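Local coordinates for protein carboxylesterase (Est-2) (Archaeoglobus fulgidus, PDB 5FRD) that probably hydrolyses carboxylic esters as a thermophilic member of the alpha/beta hydrolase family, and binds coenzyme A close to its active site, at residues G91-Q96 with A116-L121; V110-G115 with H228-E233; Y207-H212 with S218-I223. All blocks are in the same frame, centred on the assembly; numbering follows the deposited sequence.

Contact 1 (G91-Q96 with A116-L121); sequences GGAVAQ and ARLRVL. With COA (coenzyme A), chain C.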
loop_
_atom_site.group_PDB
_atom_site.type_symbol
_atom_site.label_atom_id
_atom_site.label_comp_id
_atom_site.label_asym_id
_atom_site.label_seq_id
_atom_site.Cartn_x
_atom_site.Cartn_y
_atom_site.Cartn_z
ATOM N N GLY A 91 -2.700 -2.187 -1.330
ATOM C CA GLY A 91 -1.432 -2.008 -2.046
ATOM C C GLY A 91 -0.372 -3.012 -1.636
ATOM O O GLY A 91 0.545 -3.323 -2.404
ATOM N N GLY A 92 -0.441 -3.494 -0.383
ATOM C CA GLY A 92 0.434 -4.563 0.074
ATOM C C GLY A 92 0.082 -5.904 -0.543
ATOM O O GLY A 92 0.969 -6.726 -0.766
ATOM N N ALA A 93 -1.189 -6.130 -0.811
ATOM C CA ALA A 93 -1.634 -7.331 -1.564
ATOM C C ALA A 93 -1.117 -7.242 -2.992
ATOM O O ALA A 93 -0.585 -8.214 -3.557
ATOM C CB ALA A 93 -3.134 -7.487 -1.524
ATOM N N VAL A 94 -1.263 -6.075 -3.599
ATOM C CA VAL A 94 -0.734 -5.811 -4.943
ATOM C C VAL A 94 0.771 -6.026 -4.946
ATOM O O VAL A 94 1.290 -6.691 -5.851
ATOM C CB VAL A 94 -1.116 -4.399 -5.428
ATOM C CG1 VAL A 94 -0.413 -4.067 -6.739
ATOM C CG2 VAL A 94 -2.620 -4.281 -5.577
ATOM N N ALA A 95 1.491 -5.529 -3.936
ATOM C CA ALA A 95 2.924 -5.744 -3.843
ATOM C C ALA A 95 3.307 -7.219 -3.783
ATOM O O ALA A 95 4.288 -7.614 -4.416
ATOM C CB ALA A 95 3.495 -5.004 -2.633
ATOM N N GLN A 96 2.577 -8.011 -3.004
ATOM C CA GLN A 96 2.870 -9.428 -2.903
ATOM C C GLN A 96 2.662 -10.104 -4.262
ATOM O O GLN A 96 3.546 -10.876 -4.685
ATOM C CB GLN A 96 1.983 -10.084 -1.854
ATOM C CG GLN A 96 2.320 -9.669 -0.439
ATOM C CD GLN A 96 1.274 -10.125 0.533
ATOM O OE1 GLN A 96 1.228 -11.297 0.892
ATOM N NE2 GLN A 96 0.388 -9.225 0.937
ATOM N N ALA A 116 -1.544 -11.370 4.484
ATOM C CA ALA A 116 -1.601 -12.471 3.513
ATOM C C ALA A 116 -3.013 -12.861 3.111
ATOM O O ALA A 116 -3.217 -13.552 2.126
ATOM C CB ALA A 116 -0.875 -13.679 4.078
ATOM N N ARG A 117 -3.993 -12.369 3.846
ATOM C CA ARG A 117 -5.407 -12.550 3.600
ATOM C C ARG A 117 -6.091 -11.303 4.155
ATOM O O ARG A 117 -5.737 -10.848 5.272
ATOM C CB ARG A 117 -5.930 -13.792 4.324
ATOM C CG ARG A 117 -7.385 -14.119 4.015
ATOM C CD ARG A 117 -7.907 -15.232 4.912
ATOM N NE ARG A 117 -7.384 -16.530 4.487
ATOM C CZ ARG A 117 -7.658 -17.684 5.090
ATOM N NH1 ARG A 117 -8.411 -17.722 6.184
ATOM N NH2 ARG A 117 -7.127 -18.803 4.603
ATOM N N LEU A 118 -7.031 -10.747 3.386
ATOM C CA LEU A 118 -7.617 -9.442 3.731
ATOM C C LEU A 118 -9.132 -9.457 3.717
ATOM O O LEU A 118 -9.794 -8.571 3.156
ATOM C CB LEU A 118 -7.039 -8.361 2.809
ATOM C CG LEU A 118 -5.546 -8.056 2.984
ATOM C CD1 LEU A 118 -5.089 -7.093 1.898
ATOM C CD2 LEU A 118 -5.244 -7.465 4.362
ATOM N N ARG A 119 -9.706 -10.431 4.415
ATOM C CA ARG A 119 -11.135 -10.425 4.614
ATOM C C ARG A 119 -11.595 -9.092 5.226
ATOM O O ARG A 119 -10.928 -8.531 6.099
ATOM C CB ARG A 119 -11.548 -11.576 5.535
ATOM C CG ARG A 119 -11.457 -12.957 4.887
ATOM C CD ARG A 119 -12.519 -13.220 3.812
ATOM N NE ARG A 119 -13.838 -12.760 4.207
ATOM C CZ ARG A 119 -14.598 -13.314 5.153
ATOM N NH1 ARG A 119 -14.209 -14.413 5.783
ATOM N NH2 ARG A 119 -15.766 -12.743 5.466
ATOM N N VAL A 120 -12.746 -8.625 4.765
ATOM C CA VAL A 120 -13.326 -7.380 5.224
ATOM C C VAL A 120 -14.595 -7.638 6.063
ATOM O O VAL A 120 -15.466 -8.412 5.658
ATOM C CB VAL A 120 -13.654 -6.475 4.032
ATOM C CG1 VAL A 120 -14.246 -5.150 4.504
ATOM C CG2 VAL A 120 -12.414 -6.251 3.166
ATOM N N LEU A 121 -14.680 -6.960 7.188
ATOM C CA LEU A 121 -15.867 -7.053 8.050
ATOM C C LEU A 121 -17.112 -6.853 7.225
ATOM O O LEU A 121 -17.237 -5.835 6.553
ATOM C CB LEU A 121 -15.859 -5.962 9.097
ATOM C CG LEU A 121 -15.008 -6.106 10.341
ATOM C CD1 LEU A 121 -14.981 -4.783 11.089
ATOM C CD2 LEU A 121 -15.525 -7.244 11.213
HETATM N N1A COA C . -2.587 -13.125 8.786
HETATM C C2A COA C . -2.571 -14.082 9.725
HETATM N N3A COA C . -3.678 -14.755 10.063
HETATM C C4A COA C . -4.856 -14.504 9.450
HETATM C C5A COA C . -4.956 -13.488 8.423
HETATM C C6A COA C . -3.721 -12.796 8.096
HETATM N N6A COA C . -3.732 -11.829 7.155
HETATM N N7A COA C . -6.227 -13.416 7.996
HETATM C C8A COA C . -6.889 -14.360 8.690
HETATM N N9A COA C . -6.064 -14.990 9.551
HETATM C C1B COA C . -6.475 -16.050 10.493
HETATM C C2B COA C . -7.309 -15.414 11.568
HETATM O O2B COA C . -6.465 -14.883 12.588
HETATM C C3B COA C . -8.205 -16.570 11.980
HETATM O O3B COA C . -7.501 -17.392 12.909
HETATM P P3B COA C . -8.198 -17.986 14.242
HETATM O O7A COA C . -9.267 -18.883 13.652
HETATM O O8A COA C . -8.695 -16.756 14.974
HETATM O O9A COA C . -7.061 -18.694 14.946
HETATM C C4B COA C . -8.427 -17.331 10.687
HETATM O O4B COA C . -7.314 -16.982 9.840
HETATM C C5B COA C . -9.734 -17.011 9.981
HETATM O O5B COA C . -9.797 -15.600 9.721
HETATM P P1A COA C . -10.531 -15.023 8.415
HETATM O O1A COA C . -10.153 -15.784 7.212
HETATM O O2A COA C . -10.216 -13.527 8.425
HETATM O O3A COA C . -12.113 -15.256 8.582
HETATM P P2A COA C . -13.082 -14.907 9.818
HETATM O O4A COA C . -14.427 -15.260 9.245
HETATM O O5A COA C . -12.540 -15.498 11.083
HETATM O O6A COA C . -12.993 -13.312 10.074
HETATM C CBP COA C . -13.248 -10.988 9.704
HETATM C CCP COA C . -13.456 -12.375 9.110
HETATM C CDP COA C . -13.671 -9.957 8.660
HETATM C CEP COA C . -14.131 -10.860 10.961
HETATM C CAP COA C . -11.749 -10.812 10.057
HETATM O OAP COA C . -10.925 -11.093 8.897
HETATM C C9P COA C . -11.438 -9.428 10.582
HETATM O O9P COA C . -11.852 -9.077 11.667
HETATM N N8P COA C . -10.665 -8.645 9.808
HETATM C C7P COA C . -10.135 -7.347 10.233
HETATM C C6P COA C . -11.027 -6.162 9.877
HETATM C C5P COA C . -11.130 -5.761 8.419
HETATM O O5P COA C . -12.237 -5.578 7.896
HETATM N N4P COA C . -9.987 -5.554 7.761
HETATM C C3P COA C . -9.944 -5.057 6.405
HETATM C C2P COA C . -8.763 -5.659 5.681
HETATM S S1P COA C . -8.643 -4.904 4.044
#
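A93 and L118 meet through methyls only, A93 CB lying 4.0 Å from L118 CD1, and this apolar touch joins helix 90-101 to the loop that carries coenzyme A. Followed outward, L118 serves both sides. Its CB is 4.0 Å from the thiol sulfur S1P of the cofactor; chi1 -67° puts CG beside the backbone N, and chi2 173° then turns CD1 to the helix and CD2 to C2P of the thiol arm. Flanking residues supply the polar grip. R117 NH1 bonds O1A of the diphosphate at 2.8 Å, edge-on in the guanidinium plane, and its NE is salt-bridged to D176. The R117 carbonyl oxygen accepts from adenine N6A (2.9 Å), and L121 N donates to O5P of the pantetheine (2.9 Å, 167°). On the helix, Q96 NE2 folds back to G92 O at 3.1 Å, from above the carbonyl plane, opposite the face used by Q96 N, and also bonds G115 O; Q96 OE1, hydrogen-bonded to Y181 OH, lies 4.0 Å from A116 CA. The contact is thus an inner wall of the coenzyme A pocket, with helix 65-79 against A93, helix 178-182 against A116, and helix 205-214 against Q96 and A116.

Contact 2 (V110-G115 with H228-E233); sequences VLVGTG and HMVMLE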
loop_
_atom_site.group_PDB
_atom_site.type_symbol
_atom_site.label_atom_id
_atom_site.label_comp_id
_atom_site.label_asym_id
_atom_site.label_seq_id
_atom_site.Cartn_x
_atom_site.Cartn_y
_atom_site.Cartn_z
ATOM N N VAL A 110 8.304 -3.671 1.261
ATOM C CA VAL A 110 7.912 -2.998 2.488
ATOM C C VAL A 110 6.416 -3.190 2.562
ATOM O O VAL A 110 5.665 -2.677 1.745
ATOM C CB VAL A 110 8.342 -1.557 2.524
ATOM C CG1 VAL A 110 7.879 -0.924 3.844
ATOM C CG2 VAL A 110 9.831 -1.406 2.319
ATOM N N LEU A 111 5.966 -3.989 3.520
ATOM C CA LEU A 111 4.585 -4.375 3.691
ATOM C C LEU A 111 4.052 -3.578 4.870
ATOM O O LEU A 111 4.490 -3.770 6.008
ATOM C CB LEU A 111 4.477 -5.868 3.956
ATOM C CG LEU A 111 5.022 -6.736 2.826
ATOM C CD1 LEU A 111 5.002 -8.190 3.275
ATOM C CD2 LEU A 111 4.227 -6.543 1.531
ATOM N N VAL A 112 3.137 -2.671 4.597
ATOM C CA VAL A 112 2.638 -1.713 5.564
ATOM C C VAL A 112 1.147 -1.940 5.768
ATOM O O VAL A 112 0.364 -1.854 4.822
ATOM C CB VAL A 112 2.841 -0.258 5.077
ATOM C CG1 VAL A 112 2.458 0.700 6.191
ATOM C CG2 VAL A 112 4.281 -0.004 4.610
ATOM N N GLY A 113 0.714 -2.199 7.009
ATOM C CA GLY A 113 -0.708 -2.320 7.276
ATOM C C GLY A 113 -1.406 -3.232 6.267
ATOM O O GLY A 113 -2.363 -2.831 5.574
ATOM N N THR A 114 -0.926 -4.463 6.141
ATOM C CA THR A 114 -1.438 -5.373 5.151
ATOM C C THR A 114 -1.471 -6.782 5.697
ATOM O O THR A 114 -1.448 -6.969 6.907
ATOM C CB THR A 114 -0.641 -5.178 3.832
ATOM O OG1 THR A 114 -1.262 -5.905 2.758
ATOM C CG2 THR A 114 0.788 -5.594 3.955
ATOM N N GLY A 115 -1.626 -7.775 4.833
ATOM C CA GLY A 115 -1.798 -9.144 5.294
ATOM C C GLY A 115 -1.730 -10.110 4.141
ATOM O O GLY A 115 -1.854 -9.736 2.959
ATOM N N HIS A 228 -3.829 2.171 11.353
ATOM C CA HIS A 228 -3.654 1.697 9.972
ATOM C C HIS A 228 -2.989 2.723 9.094
ATOM O O HIS A 228 -2.161 2.344 8.252
ATOM C CB HIS A 228 -5.018 1.293 9.424
ATOM C CG HIS A 228 -5.017 0.536 8.134
ATOM N ND1 HIS A 228 -4.431 -0.694 8.007
ATOM C CD2 HIS A 228 -5.626 0.787 6.952
ATOM C CE1 HIS A 228 -4.673 -1.169 6.793
ATOM N NE2 HIS A 228 -5.375 -0.284 6.124
ATOM N N MET A 229 -3.281 4.004 9.290
ATOM C CA MET A 229 -2.753 5.082 8.423
ATOM C C MET A 229 -1.399 5.637 8.895
ATOM O O MET A 229 -1.137 6.843 8.868
ATOM C CB MET A 229 -3.791 6.208 8.293
ATOM C CG MET A 229 -5.143 5.767 7.805
ATOM S SD MET A 229 -5.093 4.771 6.310
ATOM C CE MET A 229 -4.356 5.906 5.165
ATOM N N VAL A 230 -0.511 4.719 9.258
ATOM C CA VAL A 230 0.758 5.026 9.893
ATOM C C VAL A 230 1.649 5.996 9.106
ATOM O O VAL A 230 2.330 6.832 9.672
ATOM C CB VAL A 230 1.476 3.722 10.261
ATOM C CG1 VAL A 230 1.781 2.860 9.031
ATOM C CG2 VAL A 230 2.745 3.994 11.029
ATOM N N MET A 231 1.634 5.912 7.770
ATOM C CA MET A 231 2.492 6.782 6.953
ATOM C C MET A 231 2.040 8.235 6.965
ATOM O O MET A 231 2.832 9.105 6.659
ATOM C CB MET A 231 2.578 6.257 5.508
ATOM C CG MET A 231 1.332 6.452 4.652
ATOM S SD MET A 231 -0.170 5.622 5.168
ATOM C CE MET A 231 0.440 3.975 5.021
ATOM N N LEU A 232 0.760 8.461 7.288
ATOM C CA LEU A 232 0.186 9.801 7.447
ATOM C C LEU A 232 0.183 10.246 8.890
ATOM O O LEU A 232 0.314 11.435 9.160
ATOM C CB LEU A 232 -1.267 9.811 6.944
ATOM C CG LEU A 232 -1.460 9.570 5.456
ATOM C CD1 LEU A 232 -2.927 9.329 5.134
ATOM C CD2 LEU A 232 -0.920 10.743 4.665
ATOM N N GLU A 233 -0.031 9.324 9.817
ATOM C CA GLU A 233 -0.200 9.705 11.239
ATOM C C GLU A 233 1.118 9.928 11.952
ATOM O O GLU A 233 1.194 10.753 12.889
ATOM C CB GLU A 233 -0.954 8.607 11.992
ATOM C CG GLU A 233 -2.392 8.320 11.594
ATOM C CD GLU A 233 -2.947 7.123 12.369
ATOM O OE1 GLU A 233 -2.687 5.984 11.950
ATOM O OE2 GLU A 233 -3.633 7.341 13.411
#
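G113 and H228 bring their backbones closest, CA to CA 5.7 Å, where G113 takes up a positive phi (48°) as the chain turns out of strand 106-112. In the alpha/beta hydrolase fold this is the C-terminal end of an inner strand of the central sheet, and H228 has the place and geometry expected of the histidine in a Ser-His-Asp triad, probably with S89 and D200. Positive phi is easily borne by glycine, and a CB here would aim at the imidazole. The ring of H228 is swung over by a CG anti to the backbone N (chi1 -168°). Its ND1 is hydrogen-bonded to D200 OD2, which would restrain the rotation of the ring, while its backbone oxygen is held by H88. Beyond the histidine, toward helix 230-233, the contact is apolar. V112 CG1 reaches V230 CG1 at 3.6 Å and M231 CE at 4.0 Å, both side chains crossing it obliquely. M231 gets there by bending at chi2 and chi3, which brings its terminal methyl back to the strand; F238 of helix 235-249 packs on V112 and V230 alike. M229 occupies the N-cap position of helix 230-233 and is the centre of an inverse gamma turn; its O accepts the first-turn bonds from L232 N and E233 N. Back at the imidazole, H228 CE1 stands 3.1 Å from G113 O, which lies oblique to the ring.

Contact 3 (Y207-H212 with S218-I223); sequences YHEFFH and SELVVI. With COA (coenzyme A), chain C.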
loop_
_atom_site.group_PDB
_atom_site.type_symbol
_atom_site.label_atom_id
_atom_site.label_comp_id
_atom_site.label_asym_id
_atom_site.label_seq_id
_atom_site.Cartn_x
_atom_site.Cartn_y
_atom_site.Cartn_z
ATOM N N TYR A 207 -1.253 -9.994 11.850
ATOM C CA TYR A 207 -1.039 -10.128 10.409
ATOM C C TYR A 207 0.424 -9.857 10.061
ATOM O O TYR A 207 0.979 -10.443 9.105
ATOM C CB TYR A 207 -1.888 -9.166 9.612
ATOM C CG TYR A 207 -3.377 -9.403 9.576
ATOM C CD1 TYR A 207 -4.021 -10.303 10.447
ATOM C CD2 TYR A 207 -4.171 -8.722 8.649
ATOM C CE1 TYR A 207 -5.414 -10.491 10.401
ATOM C CE2 TYR A 207 -5.554 -8.898 8.603
ATOM C CZ TYR A 207 -6.171 -9.772 9.502
ATOM O OH TYR A 207 -7.554 -9.960 9.512
ATOM N N HIS A 208 1.056 -8.960 10.818
ATOM C CA HIS A 208 2.428 -8.522 10.569
ATOM C C HIS A 208 3.443 -9.481 11.190
ATOM O O HIS A 208 4.485 -9.757 10.597
ATOM C CB HIS A 208 2.562 -7.066 11.003
ATOM C CG HIS A 208 1.680 -6.173 10.187
ATOM N ND1 HIS A 208 0.345 -5.987 10.455
ATOM C CD2 HIS A 208 1.917 -5.550 9.017
ATOM C CE1 HIS A 208 -0.186 -5.235 9.508
ATOM N NE2 HIS A 208 0.751 -4.964 8.626
ATOM N N GLU A 209 3.123 -9.995 12.372
ATOM C CA GLU A 209 3.925 -11.097 12.909
ATOM C C GLU A 209 3.854 -12.322 11.993
ATOM O O GLU A 209 4.838 -13.028 11.877
ATOM C CB GLU A 209 3.479 -11.454 14.328
ATOM C CG GLU A 209 3.879 -10.448 15.382
ATOM C CD GLU A 209 5.331 -10.503 15.812
ATOM O OE1 GLU A 209 6.146 -11.227 15.195
ATOM O OE2 GLU A 209 5.684 -9.790 16.790
ATOM N N PHE A 210 2.733 -12.533 11.303
ATOM C CA PHE A 210 2.625 -13.675 10.371
ATOM C C PHE A 210 3.655 -13.524 9.266
ATOM O O PHE A 210 4.428 -14.447 8.976
ATOM C CB PHE A 210 1.225 -13.785 9.801
ATOM C CG PHE A 210 1.086 -14.897 8.797
ATOM C CD1 PHE A 210 0.737 -16.162 9.220
ATOM C CD2 PHE A 210 1.325 -14.685 7.455
ATOM C CE1 PHE A 210 0.581 -17.216 8.322
ATOM C CE2 PHE A 210 1.202 -15.743 6.544
ATOM C CZ PHE A 210 0.850 -17.015 6.983
ATOM N N PHE A 211 3.713 -12.350 8.640
ATOM C CA PHE A 211 4.773 -12.117 7.659
ATOM C C PHE A 211 6.168 -12.293 8.221
ATOM O O PHE A 211 7.053 -12.919 7.617
ATOM C CB PHE A 211 4.707 -10.682 7.099
ATOM C CG PHE A 211 3.535 -10.390 6.198
ATOM C CD1 PHE A 211 3.281 -11.164 5.074
ATOM C CD2 PHE A 211 2.774 -9.233 6.424
ATOM C CE1 PHE A 211 2.240 -10.794 4.216
ATOM C CE2 PHE A 211 1.735 -8.902 5.567
ATOM C CZ PHE A 211 1.475 -9.696 4.489
ATOM N N HIS A 212 6.405 -11.735 9.399
ATOM C CA HIS A 212 7.713 -11.764 10.009
ATOM C C HIS A 212 8.166 -13.202 10.310
ATOM O O HIS A 212 9.338 -13.524 10.115
ATOM C CB HIS A 212 7.670 -10.915 11.270
ATOM C CG HIS A 212 8.992 -10.646 11.904
ATOM N ND1 HIS A 212 10.159 -10.419 11.219
ATOM C CD2 HIS A 212 9.307 -10.517 13.217
ATOM C CE1 HIS A 212 11.143 -10.202 12.079
ATOM N NE2 HIS A 212 10.639 -10.233 13.298
ATOM N N SER A 218 13.233 -10.670 7.121
ATOM C CA SER A 218 12.296 -9.606 7.426
ATOM C C SER A 218 12.606 -8.979 8.748
ATOM O O SER A 218 13.127 -9.675 9.643
ATOM C CB SER A 218 10.842 -10.074 7.368
ATOM O OG SER A 218 10.579 -11.061 8.366
ATOM N N GLU A 219 12.272 -7.709 8.887
ATOM C CA GLU A 219 12.344 -6.991 10.146
ATOM C C GLU A 219 10.958 -6.414 10.394
ATOM O O GLU A 219 10.299 -5.969 9.449
ATOM C CB GLU A 219 13.316 -5.872 10.067
ATOM C CG GLU A 219 14.768 -6.206 10.185
ATOM C CD GLU A 219 15.636 -5.036 9.827
ATOM O OE1 GLU A 219 15.742 -4.769 8.609
ATOM O OE2 GLU A 219 16.165 -4.363 10.734
ATOM N N LEU A 220 10.510 -6.428 11.647
ATOM C CA LEU A 220 9.207 -5.911 12.041
ATOM C C LEU A 220 9.383 -4.633 12.812
ATOM O O LEU A 220 10.191 -4.585 13.747
ATOM C CB LEU A 220 8.495 -6.946 12.884
ATOM C CG LEU A 220 7.170 -6.532 13.504
ATOM C CD1 LEU A 220 6.105 -6.260 12.439
ATOM C CD2 LEU A 220 6.703 -7.629 14.451
ATOM N N VAL A 221 8.629 -3.588 12.454
ATOM C CA VAL A 221 8.615 -2.309 13.134
ATOM C C VAL A 221 7.183 -1.961 13.454
ATOM O O VAL A 221 6.355 -1.762 12.546
ATOM C CB VAL A 221 9.239 -1.197 12.267
ATOM C CG1 VAL A 221 9.145 0.149 12.963
ATOM C CG2 VAL A 221 10.700 -1.530 11.982
ATOM N N VAL A 222 6.875 -1.909 14.735
ATOM C CA VAL A 222 5.586 -1.484 15.224
ATOM C C VAL A 222 5.777 -0.033 15.641
ATOM O O VAL A 222 6.686 0.291 16.410
ATOM C CB VAL A 222 5.120 -2.347 16.416
ATOM C CG1 VAL A 222 3.778 -1.873 16.947
ATOM C CG2 VAL A 222 5.082 -3.813 16.012
ATOM N N ILE A 223 4.910 0.850 15.142
ATOM C CA ILE A 223 5.029 2.291 15.408
ATOM C C ILE A 223 3.991 2.719 16.419
ATOM O O ILE A 223 2.795 2.683 16.163
ATOM C CB ILE A 223 4.909 3.121 14.115
ATOM C CG1 ILE A 223 6.069 2.696 13.199
ATOM C CG2 ILE A 223 4.939 4.628 14.425
ATOM C CD1 ILE A 223 6.283 3.488 11.937
HETATM N N1A COA C . -2.587 -13.125 8.786
HETATM C C2A COA C . -2.571 -14.082 9.725
HETATM N N3A COA C . -3.678 -14.755 10.063
HETATM C C4A COA C . -4.856 -14.504 9.450
HETATM C C5A COA C . -4.956 -13.488 8.423
HETATM C C6A COA C . -3.721 -12.796 8.096
HETATM N N6A COA C . -3.732 -11.829 7.155
HETATM N N7A COA C . -6.227 -13.416 7.996
HETATM C C8A COA C . -6.889 -14.360 8.690
HETATM N N9A COA C . -6.064 -14.990 9.551
HETATM C C1B COA C . -6.475 -16.050 10.493
HETATM C C2B COA C . -7.309 -15.414 11.568
HETATM O O2B COA C . -6.465 -14.883 12.588
HETATM C C3B COA C . -8.205 -16.570 11.980
HETATM O O3B COA C . -7.501 -17.392 12.909
HETATM P P3B COA C . -8.198 -17.986 14.242
HETATM O O7A COA C . -9.267 -18.883 13.652
HETATM O O8A COA C . -8.695 -16.756 14.974
HETATM O O9A COA C . -7.061 -18.694 14.946
HETATM C C4B COA C . -8.427 -17.331 10.687
HETATM O O4B COA C . -7.314 -16.982 9.840
HETATM C C5B COA C . -9.734 -17.011 9.981
HETATM O O5B COA C . -9.797 -15.600 9.721
HETATM P P1A COA C . -10.531 -15.023 8.415
HETATM O O1A COA C . -10.153 -15.784 7.212
HETATM O O2A COA C . -10.216 -13.527 8.425
HETATM O O3A COA C . -12.113 -15.256 8.582
HETATM P P2A COA C . -13.082 -14.907 9.818
HETATM O O4A COA C . -14.427 -15.260 9.245
HETATM O O5A COA C . -12.540 -15.498 11.083
HETATM O O6A COA C . -12.993 -13.312 10.074
HETATM C CBP COA C . -13.248 -10.988 9.704
HETATM C CCP COA C . -13.456 -12.375 9.110
HETATM C CDP COA C . -13.671 -9.957 8.660
HETATM C CEP COA C . -14.131 -10.860 10.961
HETATM C CAP COA C . -11.749 -10.812 10.057
HETATM O OAP COA C . -10.925 -11.093 8.897
HETATM C C9P COA C . -11.438 -9.428 10.582
HETATM O O9P COA C . -11.852 -9.077 11.667
HETATM N N8P COA C . -10.665 -8.645 9.808
HETATM C C7P COA C . -10.135 -7.347 10.233
HETATM C C6P COA C . -11.027 -6.162 9.877
HETATM C C5P COA C . -11.130 -5.761 8.419
HETATM O O5P COA C . -12.237 -5.578 7.896
HETATM N N4P COA C . -9.987 -5.554 7.761
HETATM C C3P COA C . -9.944 -5.057 6.405
HETATM C C2P COA C . -8.763 -5.659 5.681
HETATM S S1P COA C . -8.643 -4.904 4.044
#
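In the last beta-alpha-beta unit of the sheet, strand 192-197, helix 205-214 and edge strand 218-223, H212 and L220 pack the helix on the strand, the two segments near antiparallel (160°) and their axes 8.5 Å apart. H212 has CG anti to its own N (chi1 -170°), which lays the imidazole across the strand. In the ring plane ND1 donates to S218 OG at 3.0 Å (160°); that hydroxyl is also bonded to I215 O. Over one face sits L220 CB, 3.8 Å from the ring centroid, a CH-pi contact. L220 then splits its methyls: CD1 goes to H208 CB (3.9 Å), and CD2 lies at 3.3 Å from E209 OE2, whose chain crosses it at about a right angle. Away from the strand the helix faces coenzyme A. Adenine N6A stands 3.3 Å above the Y207 ring plane, over its centre, and Y207 OH comes to 3.4 Å from N8P; F210 CB approaches C2A. Replacing Y207 by an alanine would probably strip the adenine amino group of this aromatic floor and leave the base freer to shift. As donor, H212 ND1 carries its proton, so S218 OG, accepting it, must spend its own on the I215 carbonyl.

Contacts 1 and 2 are buried near the middle of the chain, while contact 3 is only partly buried at the edge strand. Their chemistry follows: contact 2 pairs apolar packing with a probable catalytic histidine, contact 1 touches across its segments mainly through carbon atoms while its loop also hydrogen-bonds the cofactor, and in contact 3 a side-chain hydrogen bond directly joins the segments. Contacts 1 and 3 both meet the adenine amino group, contact 1 also reaching the diphosphate and pantetheine, and F211 packs on A116 between them. The loop 113-115 ties all three together: G115 meets Q96 of contact 1, and T114 N probably bonds H208 NE2 of contact 3. Contacts 2 and 3 also reach the same sheet.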